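Local coordinates for protein CS6 fimbrial subunit B, CS6 fimbrial subunit A (Escherichia coli, PDB 4B9G) that serves as a subunit of the colonization factor CS6 fimbria of enterotoxigenic E. coli and probably contributes to attachment to host cells, at residues 46-57 with 133-141; 79-90 with 108-119. All blocks are in the same frame, centred on the assembly; numbering follows the deposited sequence.

Overall arrangement
From the N terminus the chain passes through strands 21-28 and 37-44, then enters residues 46-57, the first half of contact 1. It returns to their side only at 133-141, so contact 1 closes a long loop. Contact 2 falls wholly within that loop: 79-90 meets 108-119, and the chain then reaches strand 128-142 through a loop. The two contacts therefore nest and do not cross. Their centres lie about 16 Å apart, yet side chains meet in the core, where Pro56 CB is 3.6 Å from Tyr82 OH. Both belong to the CssB part of this engineered fusion; strand 145-160 probably carries the CssA donor segment.

Contact 1 of 2, residues 46-57 with 133-141; sequences PAGVSAVKIVPT and HLTVSFYSN
Phe138 is flanked by three residues of 46-57: its CD2 lies 3.8 Å from Val49 CG2, its CD1 3.9 Å from Val52 CG2 and its CE2 3.7 Å from Pro46 CD. Val52 runs beside the ring because the two residues form a non-hydrogen-bonded pair on one face; with CG1 anti to the backbone N (chi1 170°), CG2 is the branch meeting CD1. Pro46, folded back by a type II turn, crosses Phe138 at about a right angle. On the other face Tyr139 offers its ring edge to Ala51 O and Lys53 CB.

Antiparallel pairing of strands 51-56 and 133-141, axes 165° apart, sets this register, with reciprocal bonds such as Lys53 N to Ser137 O (3.0 Å). A classic bulge ends it, Tyr139 O accepting from Ser50 N (2.9 Å) and weakly from Ala51 N (3.3 Å). Thr57 OG1 lies 3.1 Å from Thr135 OG1, which also bonds Asn153.

Strand 101-102 pairs with the outer edge of 51-56. Strand 145-160, which probably carries the engineered CssA donor segment, pairs with the far edge of 133-141, a junction of the fusion's two parts; Ile54, Pro56 and Leu134 face inward, the latter two touching Ile84 of strand 79-88.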
loop_
_atom_site.group_PDB
_atom_site.type_symbol
_atom_site.label_atom_id
_atom_site.label_comp_id
_atom_site.label_asym_id
_atom_site.label_seq_id
_atom_site.Cartn_x
_atom_site.Cartn_y
_atom_site.Cartn_z
ATOM N N PRO A 46 -10.700 3.405 13.608
ATOM C CA PRO A 46 -11.926 3.306 14.401
ATOM C C PRO A 46 -11.628 3.031 15.860
ATOM O O PRO A 46 -10.627 2.423 16.220
ATOM C CB PRO A 46 -12.634 2.085 13.801
ATOM C CG PRO A 46 -12.045 1.904 12.450
ATOM C CD PRO A 46 -10.628 2.349 12.586
ATOM N N ALA A 47 -12.540 3.449 16.730
ATOM C CA ALA A 47 -12.430 3.124 18.146
ATOM C C ALA A 47 -12.343 1.606 18.277
ATOM O O ALA A 47 -13.059 0.878 17.590
ATOM C CB ALA A 47 -13.625 3.660 18.912
ATOM N N GLY A 48 -11.455 1.126 19.147
ATOM C CA GLY A 48 -11.280 -0.301 19.345
ATOM C C GLY A 48 -10.134 -0.910 18.548
ATOM O O GLY A 48 -9.789 -2.071 18.774
ATOM N N VAL A 49 -9.551 -0.157 17.619
ATOM C CA VAL A 49 -8.420 -0.652 16.845
ATOM C C VAL A 49 -7.138 -0.127 17.474
ATOM O O VAL A 49 -6.944 1.090 17.603
ATOM C CB VAL A 49 -8.534 -0.225 15.380
ATOM C CG1 VAL A 49 -7.265 -0.588 14.628
ATOM C CG2 VAL A 49 -9.771 -0.875 14.755
ATOM N N SER A 50 -6.248 -0.997 17.855
ATOM C CA SER A 50 -4.972 -0.738 18.462
ATOM C C SER A 50 -3.780 -0.785 17.556
ATOM O O SER A 50 -2.776 -0.172 17.850
ATOM C CB SER A 50 -4.706 -1.636 19.677
ATOM O OG SER A 50 -5.730 -1.625 20.570
ATOM N N ALA A 51 -3.886 -1.525 16.458
ATOM C CA ALA A 51 -2.756 -1.698 15.550
ATOM C C ALA A 51 -3.247 -1.938 14.132
ATOM O O ALA A 51 -4.370 -2.421 13.912
ATOM C CB ALA A 51 -1.852 -2.842 16.005
ATOM N N VAL A 52 -2.381 -1.600 13.183
ATOM C CA VAL A 52 -2.644 -1.718 11.759
ATOM C C VAL A 52 -1.487 -2.421 11.063
ATOM O O VAL A 52 -0.337 -2.139 11.354
ATOM C CB VAL A 52 -2.835 -0.307 11.119
ATOM C CG1 VAL A 52 -2.863 -0.373 9.590
ATOM C CG2 VAL A 52 -4.103 0.344 11.673
ATOM N N LYS A 53 -1.753 -3.281 10.116
ATOM C CA LYS A 53 -0.889 -3.840 9.100
ATOM C C LYS A 53 -1.308 -3.290 7.753
ATOM O O LYS A 53 -2.502 -3.270 7.442
ATOM C CB LYS A 53 -0.954 -5.344 9.067
ATOM C CG LYS A 53 -0.160 -6.073 8.095
ATOM C CD LYS A 53 -0.285 -7.552 8.152
ATOM C CE LYS A 53 0.581 -8.291 7.275
ATOM N NZ LYS A 53 0.272 -9.730 7.398
ATOM N N ILE A 54 -0.330 -2.867 6.958
ATOM C CA ILE A 54 -0.600 -2.363 5.611
ATOM C C ILE A 54 0.541 -2.823 4.704
ATOM O O ILE A 54 1.676 -2.365 4.846
ATOM C CB ILE A 54 -0.833 -0.826 5.618
ATOM C CG1 ILE A 54 -1.033 -0.327 4.195
ATOM C CG2 ILE A 54 0.278 -0.051 6.344
ATOM C CD1 ILE A 54 -1.491 1.103 4.114
ATOM N N VAL A 55 0.298 -3.740 3.816
ATOM C CA VAL A 55 1.245 -4.449 3.021
ATOM C C VAL A 55 0.669 -4.839 1.649
ATOM O O VAL A 55 -0.453 -5.297 1.587
ATOM C CB VAL A 55 1.808 -5.675 3.805
ATOM C CG1 VAL A 55 0.789 -6.649 3.981
ATOM C CG2 VAL A 55 2.896 -6.315 3.131
ATOM N N PRO A 56 1.428 -4.613 0.551
ATOM C CA PRO A 56 0.897 -5.109 -0.723
ATOM C C PRO A 56 0.619 -6.598 -0.649
ATOM O O PRO A 56 1.371 -7.359 -0.039
ATOM C CB PRO A 56 2.038 -4.806 -1.699
ATOM C CG PRO A 56 2.790 -3.645 -1.039
ATOM C CD PRO A 56 2.746 -3.971 0.410
ATOM N N THR A 57 -0.418 -7.031 -1.286
ATOM C CA THR A 57 -0.733 -8.395 -1.482
ATOM C C THR A 57 0.351 -9.082 -2.278
ATOM O O THR A 57 0.972 -8.521 -3.161
ATOM C CB THR A 57 -2.132 -8.448 -2.025
ATOM O OG1 THR A 57 -2.926 -7.538 -1.212
ATOM C CG2 THR A 57 -2.653 -9.743 -1.895
ATOM N N HIS A 133 -3.493 -5.290 -5.425
ATOM C CA HIS A 133 -4.256 -5.235 -4.187
ATOM C C HIS A 133 -3.338 -4.896 -3.035
ATOM O O HIS A 133 -2.149 -5.214 -3.062
ATOM C CB HIS A 133 -4.946 -6.561 -3.893
ATOM C CG HIS A 133 -6.081 -6.852 -4.824
ATOM N ND1 HIS A 133 -5.882 -7.388 -6.077
ATOM C CD2 HIS A 133 -7.417 -6.665 -4.707
ATOM C CE1 HIS A 133 -7.044 -7.521 -6.689
ATOM N NE2 HIS A 133 -7.996 -7.105 -5.877
ATOM N N LEU A 134 -3.927 -4.255 -2.027
ATOM C CA LEU A 134 -3.230 -3.845 -0.818
ATOM C C LEU A 134 -3.970 -4.455 0.369
ATOM O O LEU A 134 -5.163 -4.220 0.536
ATOM C CB LEU A 134 -3.267 -2.323 -0.697
ATOM C CG LEU A 134 -2.631 -1.755 0.562
ATOM C CD1 LEU A 134 -1.105 -1.904 0.568
ATOM C CD2 LEU A 134 -3.035 -0.311 0.715
ATOM N N THR A 135 -3.267 -5.225 1.194
ATOM C CA THR A 135 -3.837 -5.780 2.412
ATOM C C THR A 135 -3.749 -4.742 3.527
ATOM O O THR A 135 -2.671 -4.235 3.843
ATOM C CB THR A 135 -3.086 -7.026 2.878
ATOM O OG1 THR A 135 -3.142 -8.032 1.852
ATOM C CG2 THR A 135 -3.655 -7.544 4.198
ATOM N N VAL A 136 -4.902 -4.433 4.129
ATOM C CA VAL A 136 -4.956 -3.664 5.365
ATOM C C VAL A 136 -5.662 -4.529 6.397
ATOM O O VAL A 136 -6.713 -5.119 6.123
ATOM C CB VAL A 136 -5.702 -2.318 5.201
ATOM C CG1 VAL A 136 -5.712 -1.536 6.513
ATOM C CG2 VAL A 136 -5.103 -1.485 4.064
ATOM N N SER A 137 -5.056 -4.641 7.575
ATOM C CA SER A 137 -5.629 -5.403 8.675
ATOM C C SER A 137 -5.631 -4.553 9.942
ATOM O O SER A 137 -4.701 -3.785 10.194
ATOM C CB SER A 137 -4.854 -6.695 8.933
ATOM O OG SER A 137 -4.772 -7.459 7.741
ATOM N N PHE A 138 -6.705 -4.703 10.722
ATOM C CA PHE A 138 -6.891 -4.029 11.998
ATOM C C PHE A 138 -6.836 -5.070 13.124
ATOM O O PHE A 138 -7.372 -6.175 12.984
ATOM C CB PHE A 138 -8.260 -3.344 12.057
ATOM C CG PHE A 138 -8.413 -2.119 11.169
ATOM C CD1 PHE A 138 -7.338 -1.479 10.573
ATOM C CD2 PHE A 138 -9.672 -1.579 10.983
ATOM C CE1 PHE A 138 -7.526 -0.323 9.805
ATOM C CE2 PHE A 138 -9.861 -0.428 10.243
ATOM C CZ PHE A 138 -8.787 0.202 9.655
ATOM N N TYR A 139 -6.233 -4.690 14.251
ATOM C CA TYR A 139 -6.021 -5.569 15.399
ATOM C C TYR A 139 -6.475 -4.892 16.682
ATOM O O TYR A 139 -6.401 -3.660 16.820
ATOM C CB TYR A 139 -4.532 -5.911 15.579
ATOM C CG TYR A 139 -3.942 -6.591 14.376
ATOM C CD1 TYR A 139 -3.516 -5.839 13.284
ATOM C CD2 TYR A 139 -3.824 -7.976 14.301
ATOM C CE1 TYR A 139 -3.004 -6.437 12.159
ATOM C CE2 TYR A 139 -3.298 -8.584 13.157
ATOM C CZ TYR A 139 -2.897 -7.800 12.087
ATOM O OH TYR A 139 -2.370 -8.348 10.939
ATOM N N SER A 140 -6.879 -5.707 17.646
ATOM C CA SER A 140 -7.017 -5.266 19.023
ATOM C C SER A 140 -5.890 -5.927 19.825
ATOM O O SER A 140 -5.474 -7.024 19.494
ATOM C CB SER A 140 -8.352 -5.732 19.568
ATOM O OG SER A 140 -8.361 -7.143 19.633
ATOM N N ASN A 141 -5.412 -5.345 20.869
ATOM C CA ASN A 141 -4.395 -5.924 21.680
ATOM C C ASN A 141 -4.900 -5.830 23.098
ATOM O O ASN A 141 -4.770 -4.812 23.705
ATOM C CB ASN A 141 -3.011 -5.346 21.406
ATOM C CG ASN A 141 -1.917 -6.045 22.217
ATOM O OD1 ASN A 141 -1.890 -5.951 23.442
ATOM N ND2 ASN A 141 -1.046 -6.744 21.541
#

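Contact 2 of 2, residues 79-90 with 108-119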
loop_
_atom_site.group_PDB
_atom_site.type_symbol
_atom_site.label_atom_id
_atom_site.label_comp_id
_atom_site.label_asym_id
_atom_site.label_seq_id
_atom_site.Cartn_x
_atom_site.Cartn_y
_atom_site.Cartn_z
ATOM N N ASN A 79 5.123 -4.488 -15.324
ATOM C CA ASN A 79 4.706 -4.265 -13.953
ATOM C C ASN A 79 5.629 -3.266 -13.257
ATOM O O ASN A 79 6.757 -3.018 -13.696
ATOM C CB ASN A 79 4.636 -5.595 -13.202
ATOM C CG ASN A 79 5.967 -6.317 -13.196
ATOM O OD1 ASN A 79 6.969 -5.788 -12.734
ATOM N ND2 ASN A 79 5.995 -7.500 -13.773
ATOM N N MET A 80 5.099 -2.681 -12.189
ATOM C CA MET A 80 5.792 -1.689 -11.373
ATOM C C MET A 80 5.948 -2.236 -9.964
ATOM O O MET A 80 4.970 -2.660 -9.354
ATOM C CB MET A 80 4.975 -0.397 -11.326
ATOM C CG MET A 80 4.711 0.213 -12.691
ATOM S SD MET A 80 3.681 1.670 -12.510
ATOM C CE MET A 80 3.555 2.218 -14.216
ATOM N N ASN A 81 7.166 -2.175 -9.438
ATOM C CA ASN A 81 7.456 -2.537 -8.065
ATOM C C ASN A 81 7.339 -1.327 -7.136
ATOM O O ASN A 81 7.713 -0.215 -7.520
ATOM C CB ASN A 81 8.884 -3.065 -7.953
ATOM C CG ASN A 81 9.117 -4.322 -8.740
ATOM O OD1 ASN A 81 8.248 -5.161 -8.853
ATOM N ND2 ASN A 81 10.313 -4.453 -9.290
ATOM N N TYR A 82 6.865 -1.537 -5.906
ATOM C CA TYR A 82 6.716 -0.429 -4.974
ATOM C C TYR A 82 6.722 -0.918 -3.533
ATOM O O TYR A 82 6.493 -2.093 -3.272
ATOM C CB TYR A 82 5.424 0.358 -5.245
ATOM C CG TYR A 82 4.158 -0.367 -4.855
ATOM C CD1 TYR A 82 3.542 -1.277 -5.708
ATOM C CD2 TYR A 82 3.564 -0.132 -3.621
ATOM C CE1 TYR A 82 2.376 -1.926 -5.341
ATOM C CE2 TYR A 82 2.386 -0.763 -3.252
ATOM C CZ TYR A 82 1.793 -1.655 -4.113
ATOM O OH TYR A 82 0.591 -2.242 -3.742
ATOM N N TYR A 83 6.929 0.016 -2.603
ATOM C CA TYR A 83 6.745 -0.249 -1.182
ATOM C C TYR A 83 5.839 0.832 -0.576
ATOM O O TYR A 83 5.629 1.906 -1.167
ATOM C CB TYR A 83 8.077 -0.295 -0.414
ATOM C CG TYR A 83 8.836 0.991 -0.390
ATOM C CD1 TYR A 83 8.613 1.942 0.593
ATOM C CD2 TYR A 83 9.775 1.264 -1.385
ATOM C CE1 TYR A 83 9.338 3.132 0.588
ATOM C CE2 TYR A 83 10.495 2.434 -1.395
ATOM C CZ TYR A 83 10.275 3.365 -0.416
ATOM O OH TYR A 83 11.005 4.530 -0.386
ATOM N N ILE A 84 5.319 0.559 0.615
ATOM C CA ILE A 84 4.453 1.493 1.333
ATOM C C ILE A 84 5.251 2.316 2.360
ATOM O O ILE A 84 5.966 1.757 3.210
ATOM C CB ILE A 84 3.311 0.717 2.063
ATOM C CG1 ILE A 84 2.385 0.063 1.030
ATOM C CG2 ILE A 84 2.555 1.624 3.032
ATOM C CD1 ILE A 84 1.467 1.011 0.264
ATOM N N ARG A 85 5.111 3.639 2.286
ATOM C CA ARG A 85 5.713 4.603 3.206
ATOM C C ARG A 85 4.585 5.282 3.998
ATOM O O ARG A 85 3.569 5.684 3.407
ATOM C CB ARG A 85 6.481 5.659 2.401
ATOM C CG ARG A 85 7.245 6.648 3.249
ATOM C CD ARG A 85 8.014 7.668 2.416
ATOM N NE ARG A 85 7.101 8.617 1.787
ATOM C CZ ARG A 85 7.306 9.227 0.620
ATOM N NH1 ARG A 85 8.398 9.019 -0.093
ATOM N NH2 ARG A 85 6.379 10.042 0.157
ATOM N N LYS A 86 4.750 5.415 5.315
ATOM C CA LYS A 86 3.793 6.201 6.100
ATOM C C LYS A 86 4.138 7.678 5.991
ATOM O O LYS A 86 5.274 8.065 6.281
ATOM C CB LYS A 86 3.821 5.769 7.567
ATOM C CG LYS A 86 2.799 6.507 8.417
ATOM C CD LYS A 86 2.693 5.983 9.860
ATOM C CE LYS A 86 3.953 6.128 10.696
ATOM N NZ LYS A 86 4.254 7.544 10.980
ATOM N N ASP A 87 3.155 8.485 5.601
ATOM C CA ASP A 87 3.332 9.926 5.469
ATOM C C ASP A 87 2.675 10.786 6.551
ATOM O O ASP A 87 3.002 11.976 6.653
ATOM C CB ASP A 87 2.924 10.400 4.078
ATOM C CG ASP A 87 3.943 9.999 3.013
ATOM O OD1 ASP A 87 5.121 9.759 3.349
ATOM O OD2 ASP A 87 3.580 9.947 1.827
ATOM N N SER A 88 1.799 10.228 7.370
ATOM C CA SER A 88 1.310 10.947 8.551
ATOM C C SER A 88 0.644 9.972 9.503
ATOM O O SER A 88 0.191 8.899 9.108
ATOM C CB SER A 88 0.344 12.078 8.203
ATOM O OG SER A 88 -0.860 11.536 7.709
ATOM N N GLY A 89 0.584 10.377 10.769
ATOM C CA GLY A 89 -0.031 9.604 11.838
ATOM C C GLY A 89 1.015 8.997 12.765
ATOM O O GLY A 89 2.014 8.449 12.301
ATOM N N ALA A 90 0.822 9.069 14.075
ATOM C CA ALA A 90 1.860 8.663 15.024
ATOM C C ALA A 90 2.052 7.148 15.111
ATOM O O ALA A 90 1.076 6.388 15.157
ATOM C CB ALA A 90 1.533 9.208 16.402
ATOM N N SER A 108 -6.006 10.205 12.147
ATOM C CA SER A 108 -5.886 9.877 10.726
ATOM C C SER A 108 -4.445 9.517 10.332
ATOM O O SER A 108 -3.480 10.074 10.858
ATOM C CB SER A 108 -6.391 11.049 9.883
ATOM O OG SER A 108 -7.810 11.126 9.896
ATOM N N TYR A 109 -4.330 8.582 9.391
ATOM C CA TYR A 109 -3.052 8.108 8.864
ATOM C C TYR A 109 -3.070 8.202 7.344
ATOM O O TYR A 109 -4.096 7.954 6.691
ATOM C CB TYR A 109 -2.796 6.636 9.281
ATOM C CG TYR A 109 -2.469 6.503 10.738
ATOM C CD1 TYR A 109 -3.449 6.676 11.705
ATOM C CD2 TYR A 109 -1.155 6.318 11.165
ATOM C CE1 TYR A 109 -3.139 6.624 13.056
ATOM C CE2 TYR A 109 -0.839 6.278 12.527
ATOM C CZ TYR A 109 -1.835 6.461 13.466
ATOM O OH TYR A 109 -1.549 6.450 14.811
ATOM N N THR A 110 -1.928 8.553 6.770
ATOM C CA THR A 110 -1.765 8.529 5.332
ATOM C C THR A 110 -0.516 7.750 4.976
ATOM O O THR A 110 0.462 7.737 5.729
ATOM C CB THR A 110 -1.705 9.930 4.703
ATOM O OG1 THR A 110 -0.547 10.612 5.173
ATOM C CG2 THR A 110 -2.980 10.731 5.011
ATOM N N PHE A 111 -0.570 7.088 3.826
ATOM C CA PHE A 111 0.521 6.276 3.311
ATOM C C PHE A 111 0.636 6.519 1.811
ATOM O O PHE A 111 -0.341 6.936 1.159
ATOM C CB PHE A 111 0.280 4.774 3.554
ATOM C CG PHE A 111 0.047 4.399 5.005
ATOM C CD1 PHE A 111 -1.209 4.540 5.586
ATOM C CD2 PHE A 111 1.083 3.869 5.780
ATOM C CE1 PHE A 111 -1.421 4.189 6.894
ATOM C CE2 PHE A 111 0.872 3.510 7.107
ATOM C CZ PHE A 111 -0.379 3.659 7.663
ATOM N N SER A 112 1.754 6.269 1.203
ATOM C CA SER A 112 2.089 6.368 -0.156
ATOM C C SER A 112 2.736 5.074 -0.684
ATOM O O SER A 112 3.566 4.476 0.004
ATOM C CB SER A 112 2.922 7.607 -0.441
ATOM O OG SER A 112 4.012 7.493 0.301
ATOM N N ALA A 113 2.376 4.681 -1.903
ATOM C CA ALA A 113 3.047 3.617 -2.647
ATOM C C ALA A 113 4.169 4.236 -3.461
ATOM O O ALA A 113 3.909 5.081 -4.328
ATOM C CB ALA A 113 2.039 2.925 -3.574
ATOM N N ILE A 114 5.400 3.838 -3.172
ATOM C CA ILE A 114 6.599 4.469 -3.722
ATOM C C ILE A 114 7.283 3.549 -4.743
ATOM O O ILE A 114 7.688 2.432 -4.408
ATOM C CB ILE A 114 7.601 4.812 -2.597
ATOM C CG1 ILE A 114 6.927 5.687 -1.528
ATOM C CG2 ILE A 114 8.847 5.468 -3.172
ATOM C CD1 ILE A 114 6.329 6.955 -2.065
ATOM N N TYR A 115 7.394 4.027 -5.980
ATOM C CA TYR A 115 7.984 3.267 -7.081
ATOM C C TYR A 115 9.462 2.988 -6.844
ATOM O O TYR A 115 10.243 3.905 -6.526
ATOM C CB TYR A 115 7.800 4.069 -8.370
ATOM C CG TYR A 115 8.336 3.395 -9.603
ATOM C CD1 TYR A 115 7.594 2.433 -10.293
ATOM C CD2 TYR A 115 9.602 3.705 -10.093
ATOM C CE1 TYR A 115 8.088 1.808 -11.423
ATOM C CE2 TYR A 115 10.105 3.081 -11.247
ATOM C CZ TYR A 115 9.333 2.139 -11.911
ATOM O OH TYR A 115 9.838 1.505 -13.018
ATOM N N THR A 116 9.852 1.732 -7.055
ATOM C CA THR A 116 11.243 1.319 -6.867
ATOM C C THR A 116 11.883 0.671 -8.087
ATOM O O THR A 116 13.064 0.337 -8.045
ATOM C CB THR A 116 11.386 0.297 -5.739
ATOM O OG1 THR A 116 10.641 -0.884 -6.062
ATOM C CG2 THR A 116 10.912 0.844 -4.474
ATOM N N GLY A 117 11.120 0.470 -9.155
ATOM C CA GLY A 117 11.626 -0.206 -10.348
ATOM C C GLY A 117 10.537 -1.056 -10.967
ATOM O O GLY A 117 9.387 -0.940 -10.575
ATOM N N GLY A 118 10.873 -1.921 -11.915
ATOM C CA GLY A 118 9.854 -2.749 -12.521
ATOM C C GLY A 118 10.362 -3.513 -13.714
ATOM O O GLY A 118 11.556 -3.582 -13.968
ATOM N N GLU A 119 9.414 -4.110 -14.427
ATOM C CA GLU A 119 9.654 -4.892 -15.623
ATOM C C GLU A 119 8.917 -4.223 -16.784
ATOM O O GLU A 119 7.692 -4.026 -16.750
ATOM C CB GLU A 119 9.150 -6.327 -15.426
ATOM C CG GLU A 119 9.816 -7.080 -14.283
ATOM C CD GLU A 119 11.314 -7.266 -14.483
ATOM O OE1 GLU A 119 11.753 -7.406 -15.650
ATOM O OE2 GLU A 119 12.052 -7.284 -13.471
HETATM O O HOH W 1 12.868 -3.077 -8.683
HETATM O O HOH W 2 11.568 -6.619 -10.810
HETATM O O HOH W 3 0.338 9.824 1.610
HETATM O O HOH W 4 -1.765 9.862 15.158
#
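Asp87 and Ser88 both face Thr110 across an antiparallel pair of strands, and Thr110 O accepts from Asp87 N (2.8 Å) and Ser88 N (3.3 Å) on one face of its plane, a classic bulge that shifts the register by one residue. The bulge brings the Asp87 carboxylate alongside Ser112. Its OD1 receives Arg85 NE at 2.8 Å through the syn lone pair and OD2 receives Arg85 NH2, so the guanidinium grips it side-on. Ser112 OG, held between backbone N and carbonyl carbon (chi1 59°), donates to Asp87 OD2 at 2.9 Å from above the carboxylate plane, 46° out of it. Together these bonds restrain the rotation of the carboxylate.

Ile114 ties this cluster to Tyr83: its CD1 lies over a guanidinium face, and its CB stands 3.9 Å from the Tyr83 ring centroid, a CH-pi contact. Just beyond the bulge, Tyr109 OH donates to Ala90 O at 2.6 Å on an in-plane lone pair, with Gly89 CA over the ring face.

On the opposite face, Tyr82 CD2 touches Ala113 CB at 3.4 Å, and Ile84 packs on Phe111; these four turn to the core. Such a twisted, bulged antiparallel strand pair fits the immunoglobulin-like sandwich of donor-strand-complemented fimbrial subunits.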